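Local atomic coordinates of apical membrane antigen AMA1 (Toxoplasma gondii ME49, PDB entry 4YIV), a protein that takes an essential part in host cell invasion as a microneme protein of the moving junction, the ring formed between the parasite's apical tip and the target cell membrane. Residues L58-Q70 against F198-Y212. Residues are numbered along the deposited sequence; the frame is centred on the assembly and turned at random.
Sequences LCPIWGKHIELQQ and FKPRKSVTENHHLIY. With CO (cobalt (II) ion), chain H.
I61 and Y212 exchange two backbone hydrogen bonds, I61 N to Y212 O (2.7 Å) and Y212 N to I61 O, where segment 58-70 begins a pair of antiparallel pairings with segment 198-212. Strand 61-62 edges a five-stranded antiparallel sheet beside strand 210-213; after a type II turn, strand 65-68 forms a two-stranded antiparallel sheet with 198-201. This links two sheets of the AMA1 ectodomain fragment.

G63 suits the turn because its positive phi (90°) would press a side chain against the preceding carbonyl. Its N-H goes to L210 O, while G63 O, in the plane of the H65 imidazole, accepts from H65 ND1 and also from a water that joins S203 N and E206 O. The 52° chi1 of H65, with CG between backbone N and carbonyl carbon, turns the ring back to G63; N207 CB packs over one face. Along strand 65-68, the backbones of H65 and R201, and of E67 and K199, bond reciprocally.

K64 runs extended over the Y212 ring, CE 3.7 Å from the ring centroid, a CH-pi contact joined by a cation-pi one from NZ. That ammonium also donates to Q176 OE1 and Y38 O, whereas K64 O is buried with no partner in the model. K202 NZ reaches A334 O and, weakly, W62 O. H208 divides its imidazole: NE2 donates to S203 O (2.8 Å), leaving ND1 to bind cobalt at 2.5 Å.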
loop_
_atom_site.group_PDB
_atom_site.type_symbol
_atom_site.label_atom_id
_atom_site.label_comp_id
_atom_site.label_asym_id
_atom_site.label_seq_id
_atom_site.Cartn_x
_atom_site.Cartn_y
_atom_site.Cartn_z
ATOM N N LEU A 58 4.256 3.583 -7.239
ATOM C CA LEU A 58 5.438 2.733 -7.348
ATOM C C LEU A 58 5.628 1.774 -6.178
ATOM O O LEU A 58 6.526 0.929 -6.225
ATOM C CB LEU A 58 6.696 3.600 -7.488
ATOM C CG LEU A 58 6.671 4.575 -8.684
ATOM C CD1 LEU A 58 8.006 5.290 -8.781
ATOM C CD2 LEU A 58 6.395 3.877 -9.991
ATOM N N CYS A 59 4.854 1.907 -5.110
ATOM C CA CYS A 59 4.986 0.984 -3.978
ATOM C C CYS A 59 3.850 -0.020 -3.930
ATOM O O CYS A 59 2.706 0.338 -4.228
ATOM C CB CYS A 59 5.007 1.712 -2.646
ATOM S SG CYS A 59 6.478 2.773 -2.384
ATOM N N PRO A 60 4.157 -1.264 -3.516
ATOM C CA PRO A 60 3.107 -2.266 -3.277
ATOM C C PRO A 60 2.294 -1.907 -2.045
ATOM O O PRO A 60 2.830 -1.365 -1.070
ATOM C CB PRO A 60 3.883 -3.566 -3.054
ATOM C CG PRO A 60 5.208 -3.139 -2.548
ATOM C CD PRO A 60 5.503 -1.782 -3.191
ATOM N N ILE A 61 1.000 -2.192 -2.089
ATOM C CA ILE A 61 0.130 -1.834 -0.973
ATOM C C ILE A 61 -0.338 -3.128 -0.283
ATOM O O ILE A 61 -1.154 -3.892 -0.814
ATOM C CB ILE A 61 -1.082 -0.984 -1.427
ATOM C CG1 ILE A 61 -0.606 0.172 -2.323
ATOM C CG2 ILE A 61 -1.854 -0.492 -0.192
ATOM C CD1 ILE A 61 0.434 1.107 -1.691
ATOM N N TRP A 62 0.250 -3.367 0.887
ATOM C CA TRP A 62 0.146 -4.648 1.563
ATOM C C TRP A 62 -1.199 -4.835 2.240
ATOM O O TRP A 62 -1.570 -4.044 3.082
ATOM C CB TRP A 62 1.251 -4.750 2.604
ATOM C CG TRP A 62 2.652 -4.760 2.026
ATOM C CD1 TRP A 62 3.338 -3.727 1.427
ATOM C CD2 TRP A 62 3.525 -5.884 2.020
ATOM N NE1 TRP A 62 4.609 -4.170 1.030
ATOM C CE2 TRP A 62 4.731 -5.491 1.385
ATOM C CE3 TRP A 62 3.392 -7.203 2.476
ATOM C CZ2 TRP A 62 5.797 -6.374 1.208
ATOM C CZ3 TRP A 62 4.470 -8.084 2.303
ATOM C CH2 TRP A 62 5.646 -7.660 1.677
ATOM N N GLY A 63 -1.910 -5.884 1.865
ATOM C CA GLY A 63 -3.153 -6.233 2.537
ATOM C C GLY A 63 -4.351 -5.552 1.878
ATOM O O GLY A 63 -5.498 -5.826 2.223
ATOM N N LYS A 64 -4.093 -4.686 0.893
ATOM C CA LYS A 64 -5.207 -4.016 0.196
ATOM C C LYS A 64 -5.940 -4.985 -0.695
ATOM O O LYS A 64 -5.349 -5.700 -1.480
ATOM C CB LYS A 64 -4.737 -2.807 -0.642
ATOM C CG LYS A 64 -5.793 -2.285 -1.633
ATOM C CD LYS A 64 -5.277 -1.065 -2.389
ATOM C CE LYS A 64 -6.253 -0.609 -3.506
ATOM N NZ LYS A 64 -5.870 0.727 -4.048
ATOM N N HIS A 65 -7.266 -4.973 -0.580
ATOM C CA HIS A 65 -8.125 -5.740 -1.455
ATOM C C HIS A 65 -9.376 -4.904 -1.716
ATOM O O HIS A 65 -9.641 -3.934 -1.007
ATOM C CB HIS A 65 -8.497 -7.112 -0.847
ATOM C CG HIS A 65 -9.053 -7.056 0.539
ATOM N ND1 HIS A 65 -8.287 -6.756 1.648
ATOM C CD2 HIS A 65 -10.296 -7.337 1.011
ATOM C CE1 HIS A 65 -9.044 -6.803 2.735
ATOM N NE2 HIS A 65 -10.270 -7.143 2.374
ATOM N N ILE A 66 -10.122 -5.279 -2.739
ATOM C CA ILE A 66 -11.339 -4.560 -3.106
ATOM C C ILE A 66 -12.539 -5.400 -2.641
ATOM O O ILE A 66 -12.716 -6.515 -3.084
ATOM C CB ILE A 66 -11.416 -4.315 -4.610
ATOM C CG1 ILE A 66 -10.101 -3.662 -5.135
ATOM C CG2 ILE A 66 -12.613 -3.398 -4.919
ATOM C CD1 ILE A 66 -9.788 -2.308 -4.426
ATOM N N GLU A 67 -13.336 -4.845 -1.743
ATOM C CA GLU A 67 -14.496 -5.525 -1.217
ATOM C C GLU A 67 -15.707 -5.237 -2.093
ATOM O O GLU A 67 -16.007 -4.065 -2.332
ATOM C CB GLU A 67 -14.742 -5.034 0.215
ATOM C CG GLU A 67 -16.009 -5.556 0.907
ATOM C CD GLU A 67 -16.197 -4.891 2.280
ATOM O OE1 GLU A 67 -15.872 -5.506 3.316
ATOM O OE2 GLU A 67 -16.642 -3.736 2.315
ATOM N N LEU A 68 -16.432 -6.278 -2.518
ATOM C CA LEU A 68 -17.547 -6.089 -3.450
ATOM C C LEU A 68 -18.886 -6.101 -2.719
ATOM O O LEU A 68 -18.978 -6.581 -1.596
ATOM C CB LEU A 68 -17.547 -7.177 -4.523
ATOM C CG LEU A 68 -16.224 -7.485 -5.219
ATOM C CD1 LEU A 68 -16.498 -8.370 -6.414
ATOM C CD2 LEU A 68 -15.508 -6.228 -5.642
ATOM N N GLN A 69 -19.926 -5.582 -3.362
ATOM C CA GLN A 69 -21.272 -5.572 -2.752
ATOM C C GLN A 69 -22.309 -6.216 -3.693
ATOM O O GLN A 69 -23.348 -5.623 -4.010
ATOM C CB GLN A 69 -21.675 -4.136 -2.393
ATOM C CG GLN A 69 -20.837 -3.460 -1.256
ATOM C CD GLN A 69 -21.006 -4.118 0.109
ATOM O OE1 GLN A 69 -22.052 -4.702 0.425
ATOM N NE2 GLN A 69 -19.968 -4.023 0.929
ATOM N N GLN A 70 -21.972 -7.395 -4.206
ATOM C CA GLN A 70 -22.879 -8.167 -5.036
ATOM C C GLN A 70 -23.943 -8.791 -4.130
ATOM O O GLN A 70 -23.725 -8.904 -2.928
ATOM C CB GLN A 70 -22.133 -9.278 -5.784
ATOM C CG GLN A 70 -21.172 -8.749 -6.904
ATOM C CD GLN A 70 -20.217 -9.812 -7.385
ATOM O OE1 GLN A 70 -19.844 -10.702 -6.626
ATOM N NE2 GLN A 70 -19.833 -9.742 -8.655
ATOM N N PHE A 198 -18.302 -1.112 -4.729
ATOM C CA PHE A 198 -17.098 -1.745 -4.197
ATOM C C PHE A 198 -16.203 -0.660 -3.651
ATOM O O PHE A 198 -16.333 0.491 -4.021
ATOM C CB PHE A 198 -16.376 -2.571 -5.270
ATOM C CG PHE A 198 -16.138 -1.832 -6.565
ATOM C CD1 PHE A 198 -14.978 -1.104 -6.768
ATOM C CD2 PHE A 198 -17.065 -1.917 -7.613
ATOM C CE1 PHE A 198 -14.765 -0.421 -7.965
ATOM C CE2 PHE A 198 -16.846 -1.260 -8.823
ATOM C CZ PHE A 198 -15.693 -0.505 -8.999
ATOM N N LYS A 199 -15.298 -1.032 -2.758
ATOM C CA LYS A 199 -14.368 -0.072 -2.182
ATOM C C LYS A 199 -13.130 -0.822 -1.670
ATOM O O LYS A 199 -13.204 -2.037 -1.378
ATOM C CB LYS A 199 -15.011 0.701 -1.029
ATOM C CG LYS A 199 -15.311 -0.156 0.183
ATOM C CD LYS A 199 -15.974 0.652 1.304
ATOM C CE LYS A 199 -16.427 -0.285 2.436
ATOM N NZ LYS A 199 -17.345 0.414 3.395
ATOM N N PRO A 200 -12.013 -0.100 -1.540
ATOM C CA PRO A 200 -10.787 -0.707 -1.005
ATOM C C PRO A 200 -10.916 -0.972 0.471
ATOM O O PRO A 200 -11.583 -0.206 1.167
ATOM C CB PRO A 200 -9.712 0.354 -1.273
ATOM C CG PRO A 200 -10.350 1.336 -2.283
ATOM C CD PRO A 200 -11.799 1.310 -1.922
ATOM N N ARG A 201 -10.238 -2.008 0.927
ATOM C CA ARG A 201 -10.252 -2.340 2.320
ATOM C C ARG A 201 -8.989 -3.057 2.768
ATOM O O ARG A 201 -8.335 -3.744 1.999
ATOM C CB ARG A 201 -11.439 -3.274 2.575
ATOM C CG ARG A 201 -12.019 -3.231 3.975
ATOM C CD ARG A 201 -13.141 -2.211 4.067
ATOM N NE ARG A 201 -14.005 -2.459 5.214
ATOM C CZ ARG A 201 -13.925 -1.810 6.370
ATOM N NH1 ARG A 201 -14.758 -2.116 7.352
ATOM N NH2 ARG A 201 -13.025 -0.857 6.549
ATOM N N LYS A 202 -8.683 -2.878 4.040
ATOM C CA LYS A 202 -7.668 -3.605 4.761
ATOM C C LYS A 202 -8.435 -4.164 5.974
ATOM O O LYS A 202 -9.269 -3.490 6.508
ATOM C CB LYS A 202 -6.467 -2.782 5.185
ATOM C CG LYS A 202 -5.494 -2.482 4.072
ATOM C CD LYS A 202 -4.199 -1.900 4.613
ATOM C CE LYS A 202 -3.235 -1.488 3.512
ATOM N NZ LYS A 202 -1.870 -1.206 3.949
ATOM N N SER A 203 -8.160 -5.396 6.358
ATOM C CA SER A 203 -8.811 -6.033 7.474
ATOM C C SER A 203 -7.857 -6.342 8.603
ATOM O O SER A 203 -6.748 -6.648 8.369
ATOM C CB SER A 203 -9.464 -7.330 7.013
ATOM O OG SER A 203 -9.737 -8.209 8.051
ATOM N N VAL A 204 -8.322 -6.276 9.834
ATOM C CA VAL A 204 -7.450 -6.616 10.960
ATOM C C VAL A 204 -7.018 -8.088 10.921
ATOM O O VAL A 204 -5.964 -8.435 11.430
ATOM C CB VAL A 204 -8.116 -6.311 12.334
ATOM C CG1 VAL A 204 -8.331 -4.841 12.447
ATOM C CG2 VAL A 204 -9.427 -7.051 12.511
ATOM N N THR A 205 -7.789 -8.939 10.268
ATOM C CA THR A 205 -7.448 -10.357 10.229
ATOM C C THR A 205 -7.336 -10.930 8.831
ATOM O O THR A 205 -6.591 -11.872 8.616
ATOM C CB THR A 205 -8.500 -11.183 10.975
ATOM O OG1 THR A 205 -9.796 -10.886 10.454
ATOM C CG2 THR A 205 -8.485 -10.831 12.444
ATOM N N GLU A 206 -8.121 -10.411 7.893
ATOM C CA GLU A 206 -8.247 -11.060 6.580
ATOM C C GLU A 206 -7.324 -10.488 5.464
ATOM O O GLU A 206 -7.089 -9.288 5.423
ATOM C CB GLU A 206 -9.694 -10.959 6.108
ATOM C CG GLU A 206 -10.699 -11.564 7.076
ATOM C CD GLU A 206 -10.355 -13.019 7.420
ATOM O OE1 GLU A 206 -10.064 -13.308 8.603
ATOM O OE2 GLU A 206 -10.363 -13.870 6.504
ATOM N N ASN A 207 -6.848 -11.354 4.565
ATOM C CA ASN A 207 -6.197 -10.952 3.298
ATOM C C ASN A 207 -4.900 -10.194 3.444
ATOM O O ASN A 207 -4.564 -9.382 2.591
ATOM C CB ASN A 207 -7.185 -10.134 2.445
ATOM C CG ASN A 207 -8.329 -11.006 1.961
ATOM O OD1 ASN A 207 -8.113 -12.167 1.604
ATOM N ND2 ASN A 207 -9.541 -10.486 2.006
ATOM N N HIS A 208 -4.143 -10.518 4.492
ATOM C CA HIS A 208 -2.819 -9.950 4.693
ATOM C C HIS A 208 -1.837 -10.516 3.682
ATOM O O HIS A 208 -0.780 -9.968 3.448
ATOM C CB HIS A 208 -2.326 -10.225 6.106
ATOM C CG HIS A 208 -3.157 -9.580 7.166
ATOM N ND1 HIS A 208 -2.934 -9.793 8.506
ATOM C CD2 HIS A 208 -4.218 -8.740 7.091
ATOM C CE1 HIS A 208 -3.814 -9.115 9.214
ATOM N NE2 HIS A 208 -4.611 -8.469 8.377
ATOM N N HIS A 209 -2.215 -11.614 3.061
ATOM C CA HIS A 209 -1.368 -12.256 2.090
ATOM C C HIS A 209 -1.557 -11.675 0.687
ATOM O O HIS A 209 -0.862 -12.081 -0.242
ATOM C CB HIS A 209 -1.658 -13.760 2.107
ATOM C CG HIS A 209 -3.044 -14.104 1.683
ATOM N ND1 HIS A 209 -4.149 -13.874 2.476
ATOM C CD2 HIS A 209 -3.509 -14.613 0.522
ATOM C CE1 HIS A 209 -5.238 -14.231 1.814
ATOM N NE2 HIS A 209 -4.874 -14.687 0.629
ATOM N N LEU A 210 -2.497 -10.739 0.539
ATOM C CA LEU A 210 -2.753 -10.085 -0.751
ATOM C C LEU A 210 -2.029 -8.749 -0.799
ATOM O O LEU A 210 -2.096 -7.970 0.148
ATOM C CB LEU A 210 -4.230 -9.859 -0.972
ATOM C CG LEU A 210 -5.064 -11.146 -1.047
ATOM C CD1 LEU A 210 -6.479 -10.770 -1.379
ATOM C CD2 LEU A 210 -4.505 -12.141 -2.057
ATOM N N ILE A 211 -1.352 -8.495 -1.909
ATOM C CA ILE A 211 -0.588 -7.277 -2.064
ATOM C C ILE A 211 -1.029 -6.624 -3.370
ATOM O O ILE A 211 -0.844 -7.190 -4.438
ATOM C CB ILE A 211 0.881 -7.561 -2.065
ATOM C CG1 ILE A 211 1.257 -8.199 -0.720
ATOM C CG2 ILE A 211 1.676 -6.290 -2.232
ATOM C CD1 ILE A 211 2.382 -9.122 -0.833
ATOM N N TYR A 212 -1.567 -5.413 -3.262
ATOM C CA TYR A 212 -2.100 -4.687 -4.432
ATOM C C TYR A 212 -1.059 -3.738 -4.959
ATOM O O TYR A 212 -0.382 -3.095 -4.179
ATOM C CB TYR A 212 -3.352 -3.916 -4.039
ATOM C CG TYR A 212 -4.123 -3.306 -5.190
ATOM C CD1 TYR A 212 -3.746 -2.073 -5.759
ATOM C CD2 TYR A 212 -5.262 -3.917 -5.663
ATOM C CE1 TYR A 212 -4.467 -1.512 -6.828
ATOM C CE2 TYR A 212 -6.003 -3.359 -6.705
ATOM C CZ TYR A 212 -5.600 -2.170 -7.293
ATOM O OH TYR A 212 -6.369 -1.637 -8.317
HETATM CO CO CO H . -1.522 -11.548 9.556
HETATM O O HOH W 1 -6.177 -6.764 4.738
HETATM O O HOH W 2 -2.842 -11.119 11.661
HETATM O O HOH W 3 -0.029 -10.187 10.471
HETATM O O HOH W 4 -2.346 -13.086 8.364
#